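Side-chain contacts in 3'-5'-exonuclease (Saccharomyces cerevisiae, PDB 3E2V), which cuts double-stranded DNA as an endonuclease and degrades it from the 3' end as an exonuclease, probably with magnesium as cofactor: residues L380-T383 with T384-T388; D23-H27 with G28-G32; V211-L214 with E215-V218. One frame throughout, in Å; residues are numbered along the deposited sequence.

Interaction 1. Residues L380-T383 with T384-T388; sequences LIDT and TWKTT
Thr384 meets Leu380 one helical turn earlier through backbone and side chain together. Its N-H gives a nearly straight bond to Leu380 O (N to O 2.9 Å, 173° at the hydrogen). OG1 stands between the backbone N and the carbonyl carbon (chi1 55°), a rotation that swings it back over the preceding turn, where it lies 2.9 Å from Leu380 O and 3.0 Å from Ile381 O. The methyl CG2 reaches Leu380 CD1 at 4.0 Å. These residues belong to helix 377-392, the last helix of the TatD-type TIM-barrel domain; from it Thr384 packs on Leu300 of strand 298-300, while Leu380 turns to helix 362-373. Thr387 runs alongside Thr383 on the same flank of the helix. Thr383 O is gripped twice by Thr387, through N and through OG1, each at 3.0 Å, and OG1 comes from above the carbonyl plane, 38° out of it. On the exposed flank Asp382 and Lys386 approach without a salt bridge, OD1 standing 4.2 Å from NZ. Water joins them instead: one molecule donates to Asp382 OD2 and accepts from Lys386 NZ, its oxygen 2.7 Å from NZ.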
ATOM      1  N   LEU A 380      -3.240   6.208  20.659  1.00 16.96           N
ATOM      2  CA  LEU A 380      -2.684   6.064  19.324  1.00 16.04           C
ATOM      3  C   LEU A 380      -3.613   5.253  18.424  1.00 15.89           C
ATOM      4  O   LEU A 380      -3.892   5.643  17.293  1.00 15.47           O
ATOM      5  CB  LEU A 380      -1.325   5.378  19.393  1.00 15.94           C
ATOM      6  CG  LEU A 380      -0.780   5.090  17.994  1.00 17.03           C
ATOM      7  CD1 LEU A 380      -0.296   6.410  17.380  1.00 17.74           C
ATOM      8  CD2 LEU A 380       0.333   4.063  18.070  1.00 19.18           C
ATOM      9  N   ILE A 381      -4.092   4.123  18.924  1.00 14.74           N
ATOM     10  CA  ILE A 381      -4.987   3.256  18.161  1.00 15.35           C
ATOM     11  C   ILE A 381      -6.256   3.990  17.721  1.00 15.35           C
ATOM     12  O   ILE A 381      -6.669   3.912  16.564  1.00 15.78           O
ATOM     13  CB  ILE A 381      -5.276   1.934  18.914  1.00 15.95           C
ATOM     14  CG1 ILE A 381      -3.984   1.098  18.977  1.00 16.62           C
ATOM     15  CG2 ILE A 381      -6.391   1.168  18.234  1.00 16.85           C
ATOM     16  CD1 ILE A 381      -4.076  -0.065  19.952  1.00 17.23           C
ATOM     17  N   ASP A 382      -6.859   4.730  18.658  1.00 15.32           N
ATOM     18  CA  ASP A 382      -8.022   5.543  18.371  1.00 14.52           C
ATOM     19  C   ASP A 382      -7.758   6.618  17.307  1.00 14.23           C
ATOM     20  O   ASP A 382      -8.538   6.744  16.347  1.00 14.59           O
ATOM     21  CB  ASP A 382      -8.529   6.180  19.669  1.00 14.13           C
ATOM     22  CG  ASP A 382      -9.703   7.119  19.434  1.00 14.78           C
ATOM     23  OD1 ASP A 382     -10.836   6.619  19.260  1.00 18.48           O
ATOM     24  OD2 ASP A 382      -9.496   8.362  19.390  1.00 15.88           O
ATOM     25  N   THR A 383      -6.683   7.382  17.461  1.00 14.37           N
ATOM     26  CA  THR A 383      -6.383   8.413  16.444  1.00 14.33           C
ATOM     27  C   THR A 383      -6.151   7.779  15.072  1.00 13.86           C
ATOM     28  O   THR A 383      -6.729   8.229  14.082  1.00 14.22           O
ATOM     29  CB  THR A 383      -5.177   9.274  16.852  1.00 14.96           C
ATOM     30  OG1 THR A 383      -5.523  10.088  17.982  1.00 14.90           O
ATOM     31  CG2 THR A 383      -4.712  10.194  15.728  1.00 14.75           C
ATOM     32  N   THR A 384      -5.330   6.730  15.008  1.00 13.60           N
ATOM     33  CA  THR A 384      -5.052   6.085  13.708  1.00 13.94           C
ATOM     34  C   THR A 384      -6.285   5.439  13.083  1.00 13.96           C
ATOM     35  O   THR A 384      -6.487   5.487  11.858  1.00 14.19           O
ATOM     36  CB  THR A 384      -3.894   5.073  13.831  1.00 14.26           C
ATOM     37  OG1 THR A 384      -4.180   4.110  14.857  1.00 18.15           O
ATOM     38  CG2 THR A 384      -2.610   5.795  14.174  1.00 14.34           C
ATOM     39  N   TRP A 385      -7.126   4.832  13.914  1.00 13.74           N
ATOM     40  CA  TRP A 385      -8.363   4.247  13.391  1.00 14.71           C
ATOM     41  C   TRP A 385      -9.249   5.308  12.715  1.00 15.15           C
ATOM     42  O   TRP A 385      -9.733   5.127  11.586  1.00 15.50           O
ATOM     43  CB  TRP A 385      -9.143   3.580  14.526  1.00 15.33           C
ATOM     44  CG  TRP A 385     -10.523   3.196  14.140  1.00 15.87           C
ATOM     45  CD1 TRP A 385     -11.674   3.828  14.512  1.00 16.92           C
ATOM     46  CD2 TRP A 385     -10.917   2.112  13.284  1.00 15.32           C
ATOM     47  NE1 TRP A 385     -12.766   3.203  13.963  1.00 18.43           N
ATOM     48  CE2 TRP A 385     -12.339   2.147  13.197  1.00 16.15           C
ATOM     49  CE3 TRP A 385     -10.214   1.111  12.592  1.00 16.05           C
ATOM     50  CZ2 TRP A 385     -13.070   1.221  12.443  1.00 16.92           C
ATOM     51  CZ3 TRP A 385     -10.935   0.200  11.827  1.00 16.84           C
ATOM     52  CH2 TRP A 385     -12.360   0.259  11.766  1.00 16.84           C
ATOM     53  N   LYS A 386      -9.474   6.407  13.427  1.00 15.42           N
ATOM     54  CA  LYS A 386     -10.386   7.437  12.936  1.00 16.01           C
ATOM     55  C   LYS A 386      -9.816   8.101  11.698  1.00 15.42           C
ATOM     56  O   LYS A 386     -10.550   8.384  10.752  1.00 16.40           O
ATOM     57  CB  LYS A 386     -10.665   8.475  14.023  1.00 16.93           C
ATOM     58  CG  LYS A 386     -11.529   7.882  15.100  1.00 18.83           C
ATOM     59  CD  LYS A 386     -11.979   8.894  16.077  1.00 23.40           C
ATOM     60  CE  LYS A 386     -13.115   8.312  16.915  1.00 24.94           C
ATOM     61  NZ  LYS A 386     -13.603   9.386  17.809  1.00 26.97           N
ATOM     62  N   THR A 387      -8.514   8.353  11.706  1.00 14.93           N
ATOM     63  CA  THR A 387      -7.875   8.972  10.549  1.00 15.03           C
ATOM     64  C   THR A 387      -7.929   8.060   9.319  1.00 14.93           C
ATOM     65  O   THR A 387      -8.236   8.518   8.210  1.00 14.79           O
ATOM     66  CB  THR A 387      -6.447   9.394  10.888  1.00 15.48           C
ATOM     67  OG1 THR A 387      -6.509  10.322  11.987  1.00 17.10           O
ATOM     68  CG2 THR A 387      -5.809  10.105   9.716  1.00 18.08           C
ATOM     69  N   THR A 388      -7.660   6.768   9.516  1.00 14.18           N
ATOM     70  CA  THR A 388      -7.678   5.837   8.398  1.00 13.92           C
ATOM     71  C   THR A 388      -9.083   5.688   7.815  1.00 14.83           C
ATOM     72  O   THR A 388      -9.259   5.660   6.594  1.00 14.16           O
ATOM     73  CB  THR A 388      -7.117   4.464   8.811  1.00 13.72           C
ATOM     74  OG1 THR A 388      -5.828   4.652   9.412  1.00 12.35           O
ATOM     75  CG2 THR A 388      -6.922   3.571   7.595  1.00 13.68           C
TER
HETATM   76  O   HOH W   1     -11.347  10.149  19.146  1.00 20.88           O
HETATM   77  O   HOH W   2     -13.178   7.119  20.384  1.00 36.42           O

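Interaction 2. Residues D23-H27 with G28-G32; sequences DPMFH and GIYNG
Met25 and Tyr30 form the close-packed side of this turn, their side chains crossing at about a right angle. Met25 CG comes to 3.7 Å from Tyr30 CD1, and Met25 CA lies over one face of the ring. The sulfur is placed obliquely, SD being 4.9 Å from the ring centroid and 61° off its normal, a Met-aromatic contact. Tyr30 CG lies beside its own backbone N (chi1 -56°), which brings the ring back over Met25, and its hydroxyl is hydrogen-bonded to His36 NE2.

The backbone folds as tightly. The short 3-10 segment 24-26, whose Phe26 side chain lies about 11 Å from the bound magnesium, opens with an Asx turn, Asp23 OD2 accepting from Met25 N at 2.9 Å. Pro24 O then receives two N-H groups from opposite faces of its carbonyl plane, those of His27 and Ile29; the Ile29 N to Pro24 O distance is 3.0 Å. Gly28 N bonds to Met25 O at 3.1 Å. Gly28 has a positive phi (86°) at which a beta carbon would collide with His27 O, so the reversal into strand 29-30 depends on a residue without one.

The more open side is thinner: between exposed Pro24 and partly exposed Ile29, Pro24 CB touches Ile29 CB at 3.9 Å.

The bonds across the turn, Ile29 N to Pro24 O and Gly28 N to Met25 O, join main chain to main chain. Side chains add to them: Asp23 and Tyr30 as described, His27 through NE2 to Leu21 O, and Arg356 through NH1 to Met25 O. Pro24 O and Met25 O thus each have two donors, which implies that the reversal leaves neither carbonyl without a partner.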
ATOM      1  N   ASP A  23      -0.614 -12.026  -2.541  1.00 15.28           N
ATOM      2  CA  ASP A  23       0.716 -12.603  -2.579  1.00 15.46           C
ATOM      3  C   ASP A  23       0.661 -14.129  -2.583  1.00 15.04           C
ATOM      4  O   ASP A  23      -0.143 -14.708  -1.859  1.00 15.64           O
ATOM      5  CB  ASP A  23       1.558 -12.129  -1.411  1.00 15.12           C
ATOM      6  CG  ASP A  23       2.998 -12.513  -1.597  1.00 16.65           C
ATOM      7  OD1 ASP A  23       3.733 -11.747  -2.240  1.00 19.07           O
ATOM      8  OD2 ASP A  23       3.364 -13.617  -1.170  1.00 16.59           O
ATOM      9  N   PRO A  24       1.487 -14.785  -3.423  1.00 15.13           N
ATOM     10  CA  PRO A  24       1.451 -16.249  -3.437  1.00 15.17           C
ATOM     11  C   PRO A  24       1.606 -16.964  -2.095  1.00 14.93           C
ATOM     12  O   PRO A  24       1.051 -18.051  -1.936  1.00 14.46           O
ATOM     13  CB  PRO A  24       2.575 -16.612  -4.410  1.00 15.95           C
ATOM     14  CG  PRO A  24       2.562 -15.453  -5.371  1.00 16.72           C
ATOM     15  CD  PRO A  24       2.408 -14.267  -4.450  1.00 15.31           C
ATOM     16  N   MET A  25       2.295 -16.362  -1.128  1.00 14.32           N
ATOM     17  CA  MET A  25       2.460 -17.023   0.183  1.00 13.90           C
ATOM     18  C   MET A  25       1.102 -17.251   0.875  1.00 14.27           C
ATOM     19  O   MET A  25       0.898 -18.253   1.565  1.00 14.51           O
ATOM     20  CB  MET A  25       3.390 -16.219   1.109  1.00 14.72           C
ATOM     21  CG  MET A  25       4.862 -16.293   0.741  1.00 15.39           C
ATOM     22  SD  MET A  25       5.966 -15.594   2.064  1.00 14.45           S
ATOM     23  CE  MET A  25       6.484 -14.131   1.226  1.00 21.57           C
ATOM     24  N   PHE A  26       0.168 -16.321   0.665  1.00 14.32           N
ATOM     25  CA  PHE A  26      -1.170 -16.452   1.240  1.00 14.44           C
ATOM     26  C   PHE A  26      -2.016 -17.510   0.531  1.00 14.44           C
ATOM     27  O   PHE A  26      -3.091 -17.907   1.005  1.00 15.21           O
ATOM     28  CB  PHE A  26      -1.889 -15.100   1.273  1.00 14.30           C
ATOM     29  CG  PHE A  26      -1.241 -14.106   2.196  1.00 13.88           C
ATOM     30  CD1 PHE A  26      -0.793 -14.501   3.452  1.00 14.79           C
ATOM     31  CD2 PHE A  26      -1.083 -12.766   1.812  1.00 14.21           C
ATOM     32  CE1 PHE A  26      -0.188 -13.575   4.318  1.00 16.04           C
ATOM     33  CE2 PHE A  26      -0.505 -11.832   2.665  1.00 14.16           C
ATOM     34  CZ  PHE A  26      -0.052 -12.238   3.923  1.00 16.06           C
ATOM     35  N   HIS A  27      -1.502 -17.968  -0.609  1.00 14.95           N
ATOM     36  CA  HIS A  27      -2.131 -19.020  -1.384  1.00 15.86           C
ATOM     37  C   HIS A  27      -1.347 -20.343  -1.257  1.00 15.88           C
ATOM     38  O   HIS A  27      -1.601 -21.308  -1.985  1.00 16.03           O
ATOM     39  CB  HIS A  27      -2.333 -18.518  -2.814  1.00 16.40           C
ATOM     40  CG  HIS A  27      -3.147 -17.256  -2.854  1.00 19.30           C
ATOM     41  ND1 HIS A  27      -4.492 -17.247  -3.157  1.00 23.95           N
ATOM     42  CD2 HIS A  27      -2.827 -15.984  -2.520  1.00 21.21           C
ATOM     43  CE1 HIS A  27      -4.955 -16.013  -3.050  1.00 23.81           C
ATOM     44  NE2 HIS A  27      -3.966 -15.227  -2.659  1.00 24.64           N
ATOM     45  N   GLY A  28      -0.429 -20.390  -0.293  1.00 15.45           N
ATOM     46  CA  GLY A  28       0.302 -21.609   0.024  1.00 15.19           C
ATOM     47  C   GLY A  28       1.540 -21.848  -0.822  1.00 15.41           C
ATOM     48  O   GLY A  28       2.137 -22.933  -0.745  1.00 16.01           O
ATOM     49  N   ILE A  29       1.960 -20.845  -1.578  1.00 15.91           N
ATOM     50  CA  ILE A  29       3.070 -20.963  -2.515  1.00 17.09           C
ATOM     51  C   ILE A  29       4.292 -20.178  -2.023  1.00 18.03           C
ATOM     52  O   ILE A  29       4.188 -18.995  -1.687  1.00 17.88           O
ATOM     53  CB  ILE A  29       2.616 -20.498  -3.906  1.00 17.34           C
ATOM     54  CG1 ILE A  29       1.525 -21.428  -4.442  1.00 18.73           C
ATOM     55  CG2 ILE A  29       3.798 -20.462  -4.878  1.00 16.88           C
ATOM     56  CD1 ILE A  29       0.763 -20.830  -5.602  1.00 21.86           C
ATOM     57  N   TYR A  30       5.434 -20.862  -1.956  1.00 18.17           N
ATOM     58  CA  TYR A  30       6.689 -20.309  -1.439  1.00 19.17           C
ATOM     59  C   TYR A  30       7.825 -20.710  -2.383  1.00 20.99           C
ATOM     60  O   TYR A  30       7.974 -21.882  -2.708  1.00 21.42           O
ATOM     61  CB  TYR A  30       6.979 -20.850  -0.037  1.00 17.85           C
ATOM     62  CG  TYR A  30       5.884 -20.617   0.977  1.00 17.28           C
ATOM     63  CD1 TYR A  30       5.983 -19.585   1.909  1.00 17.22           C
ATOM     64  CD2 TYR A  30       4.753 -21.437   1.019  1.00 15.45           C
ATOM     65  CE1 TYR A  30       4.974 -19.371   2.848  1.00 15.47           C
ATOM     66  CE2 TYR A  30       3.728 -21.214   1.948  1.00 14.69           C
ATOM     67  CZ  TYR A  30       3.853 -20.185   2.868  1.00 15.70           C
ATOM     68  OH  TYR A  30       2.846 -20.000   3.787  1.00 15.85           O
ATOM     69  N   ASN A  31       8.614 -19.738  -2.838  1.00 22.83           N
ATOM     70  CA  ASN A  31       9.673 -20.028  -3.820  1.00 24.03           C
ATOM     71  C   ASN A  31       9.116 -20.818  -5.030  1.00 23.57           C
ATOM     72  O   ASN A  31       9.786 -21.701  -5.562  1.00 24.15           O
ATOM     73  CB  ASN A  31      10.831 -20.832  -3.181  1.00 25.41           C
ATOM     74  CG  ASN A  31      11.196 -20.366  -1.766  1.00 28.30           C
ATOM     75  OD1 ASN A  31      11.259 -21.176  -0.836  1.00 33.82           O
ATOM     76  ND2 ASN A  31      11.450 -19.069  -1.603  1.00 31.78           N
ATOM     77  N   GLY A  32       7.872 -20.548  -5.421  1.00 22.90           N
ATOM     78  CA  GLY A  32       7.281 -21.149  -6.621  1.00 21.64           C
ATOM     79  C   GLY A  32       6.721 -22.551  -6.452  1.00 21.41           C
ATOM     80  O   GLY A  32       6.308 -23.177  -7.430  1.00 22.14           O
TER

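Interaction 3. Residues V211-L214 with E215-V218; sequences VQIL and ERFV
The Phe217 ring meets Ile213 O at its edge, close to the ring plane, with CD2 3.4 Å from that oxygen. The same ring carries Ile213 CG2 near CE2 at 4.3 Å, a looser apolar touch. Beyond the helix it makes an edge-to-face contact with Phe221 and meets Phe244, their planes about 25° apart. The second flat group, the Arg216 guanidinium, has Ile213 CA over one face, while Gln212 O approaches it obliquely, 3.8 Å from NH1. Arg216 gets there by a bend at chi3 (-51°), which folds the chain back along the preceding turn until NH2 is 4.2 Å from Ile213 CG1. The charged end is held by a salt bridge from NH2 to Glu182 on helix 174-187, which would be expected to fix the guanidinium in this pose.

Both groups sit on helix 207-219, which follows strand 199-204 of the parallel barrel sheet and packs between two neighbours of the TIM-barrel shell. Ile213, Leu214 and Phe217 rest on Leu185 of helix 174-187; Val211, Leu214, Glu215 and Val218 touch helix 259-268, mostly at Leu268.

The helical bonding is uneven. Glu215 N reaches Val211 O at 2.8 Å and Val218 N reaches Leu214 O at 2.9 Å, both four residues back, but Arg216 N finds Ile213 O, three back, in a weak bond with only 128° at the hydrogen. Gln212 O accepts from a water that also donates to Glu215 OE1. Glu215 bends at chi2, curling its carboxylate alongside the helix to reach this water, whose oxygen lies 2.7 Å from OE1.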
ATOM      1  N   VAL A 211       8.681  14.120  -5.066  1.00 13.49           N
ATOM      2  CA  VAL A 211       8.136  15.421  -4.659  1.00 14.77           C
ATOM      3  C   VAL A 211       8.007  16.363  -5.851  1.00 14.87           C
ATOM      4  O   VAL A 211       7.012  17.079  -5.963  1.00 14.91           O
ATOM      5  CB  VAL A 211       8.982  16.032  -3.514  1.00 15.21           C
ATOM      6  CG1 VAL A 211       8.643  17.523  -3.296  1.00 18.37           C
ATOM      7  CG2 VAL A 211       8.741  15.240  -2.223  1.00 17.00           C
ATOM      8  N   GLN A 212       8.999  16.357  -6.744  1.00 15.29           N
ATOM      9  CA  GLN A 212       8.954  17.214  -7.919  1.00 16.25           C
ATOM     10  C   GLN A 212       7.698  16.938  -8.763  1.00 15.84           C
ATOM     11  O   GLN A 212       7.020  17.868  -9.206  1.00 16.37           O
ATOM     12  CB  GLN A 212      10.221  17.025  -8.754  1.00 16.89           C
ATOM     13  CG  GLN A 212      10.310  17.978  -9.936  1.00 20.49           C
ATOM     14  CD  GLN A 212      11.561  17.772 -10.764  1.00 25.88           C
ATOM     15  OE1 GLN A 212      12.219  18.739 -11.153  1.00 30.84           O
ATOM     16  NE2 GLN A 212      11.887  16.517 -11.058  1.00 27.53           N
ATOM     17  N   ILE A 213       7.386  15.663  -8.992  1.00 14.42           N
ATOM     18  CA  ILE A 213       6.208  15.329  -9.789  1.00 14.77           C
ATOM     19  C   ILE A 213       4.931  15.702  -9.040  1.00 14.48           C
ATOM     20  O   ILE A 213       4.030  16.360  -9.592  1.00 15.11           O
ATOM     21  CB  ILE A 213       6.220  13.842 -10.158  1.00 14.24           C
ATOM     22  CG1 ILE A 213       7.288  13.604 -11.224  1.00 14.70           C
ATOM     23  CG2 ILE A 213       4.867  13.404 -10.707  1.00 15.46           C
ATOM     24  CD1 ILE A 213       7.704  12.152 -11.409  1.00 18.38           C
ATOM     25  N   LEU A 214       4.835  15.302  -7.775  1.00 14.62           N
ATOM     26  CA  LEU A 214       3.625  15.600  -7.022  1.00 14.21           C
ATOM     27  C   LEU A 214       3.368  17.089  -6.828  1.00 14.61           C
ATOM     28  O   LEU A 214       2.203  17.520  -6.815  1.00 14.51           O
ATOM     29  CB  LEU A 214       3.637  14.883  -5.663  1.00 14.34           C
ATOM     30  CG  LEU A 214       3.482  13.366  -5.773  1.00 14.92           C
ATOM     31  CD1 LEU A 214       3.803  12.716  -4.433  1.00 17.30           C
ATOM     32  CD2 LEU A 214       2.069  13.000  -6.196  1.00 15.00           C
ATOM     33  N   GLU A 215       4.436  17.865  -6.666  1.00 14.42           N
ATOM     34  CA  GLU A 215       4.277  19.308  -6.455  1.00 14.75           C
ATOM     35  C   GLU A 215       3.547  19.962  -7.619  1.00 14.39           C
ATOM     36  O   GLU A 215       2.753  20.903  -7.401  1.00 14.38           O
ATOM     37  CB  GLU A 215       5.625  19.982  -6.219  1.00 15.96           C
ATOM     38  CG  GLU A 215       5.520  21.432  -5.788  1.00 18.13           C
ATOM     39  CD  GLU A 215       5.551  22.401  -6.967  1.00 23.66           C
ATOM     40  OE1 GLU A 215       5.718  21.960  -8.127  1.00 22.73           O
ATOM     41  OE2 GLU A 215       5.415  23.624  -6.723  1.00 26.56           O
ATOM     42  N   ARG A 216       3.806  19.486  -8.842  1.00 14.39           N
ATOM     43  CA  ARG A 216       3.105  20.049 -10.003  1.00 15.04           C
ATOM     44  C   ARG A 216       1.595  19.828  -9.932  1.00 14.53           C
ATOM     45  O   ARG A 216       0.814  20.686 -10.345  1.00 15.03           O
ATOM     46  CB  ARG A 216       3.671  19.517 -11.319  1.00 16.21           C
ATOM     47  CG  ARG A 216       5.061  20.047 -11.587  1.00 19.06           C
ATOM     48  CD  ARG A 216       5.446  19.905 -13.055  1.00 24.87           C
ATOM     49  NE  ARG A 216       5.231  18.554 -13.560  1.00 29.96           N
ATOM     50  CZ  ARG A 216       6.126  17.567 -13.494  1.00 32.55           C
ATOM     51  NH1 ARG A 216       7.333  17.762 -12.964  1.00 35.82           N
ATOM     52  NH2 ARG A 216       5.817  16.378 -13.968  1.00 32.63           N
ATOM     53  N   PHE A 217       1.175  18.677  -9.397  1.00 13.80           N
ATOM     54  CA  PHE A 217      -0.242  18.409  -9.207  1.00 13.13           C
ATOM     55  C   PHE A 217      -0.821  19.123  -7.973  1.00 12.71           C
ATOM     56  O   PHE A 217      -1.999  19.458  -7.950  1.00 13.22           O
ATOM     57  CB  PHE A 217      -0.457  16.900  -9.068  1.00 13.91           C
ATOM     58  CG  PHE A 217      -0.300  16.137 -10.361  1.00 12.52           C
ATOM     59  CD1 PHE A 217      -1.420  15.834 -11.152  1.00 12.77           C
ATOM     60  CD2 PHE A 217       0.961  15.741 -10.811  1.00 12.63           C
ATOM     61  CE1 PHE A 217      -1.273  15.136 -12.361  1.00 13.09           C
ATOM     62  CE2 PHE A 217       1.107  15.023 -12.008  1.00 13.77           C
ATOM     63  CZ  PHE A 217      -0.007  14.735 -12.787  1.00 13.31           C
ATOM     64  N   VAL A 218       0.001  19.328  -6.943  1.00 12.56           N
ATOM     65  CA  VAL A 218      -0.455  20.052  -5.752  1.00 13.64           C
ATOM     66  C   VAL A 218      -0.763  21.517  -6.096  1.00 13.71           C
ATOM     67  O   VAL A 218      -1.812  22.049  -5.690  1.00 14.19           O
ATOM     68  CB  VAL A 218       0.593  19.952  -4.594  1.00 13.64           C
ATOM     69  CG1 VAL A 218       0.290  20.978  -3.486  1.00 13.74           C
ATOM     70  CG2 VAL A 218       0.617  18.527  -4.024  1.00 15.41           C
TER
HETATM   71  O   HOH W   3       7.754  20.549  -9.233  1.00 21.96           O

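How the interactions relate
Along the chain interaction 2 comes first, then interaction 3, then interaction 1, and none touches another. The centres of interactions 2 and 3 are about 37 Å apart, on opposite sides of the chain's centre; those of 1 and 2 are about 31 Å apart and those of 1 and 3 about 27 Å. All lie in one TatD-type TIM-barrel domain. Interactions 1 and 3 belong to separate helices packed around the parallel sheet; interaction 2 is a loop turn leading into strand 29-30. Between side chains, Phe26 is about 9 Å from Asp303 and Leu214 about 11 Å from His253, both magnesium ligands, whereas helix 377-392 lies away from that site and covers strands 14-16 and 298-300, where the barrel closes.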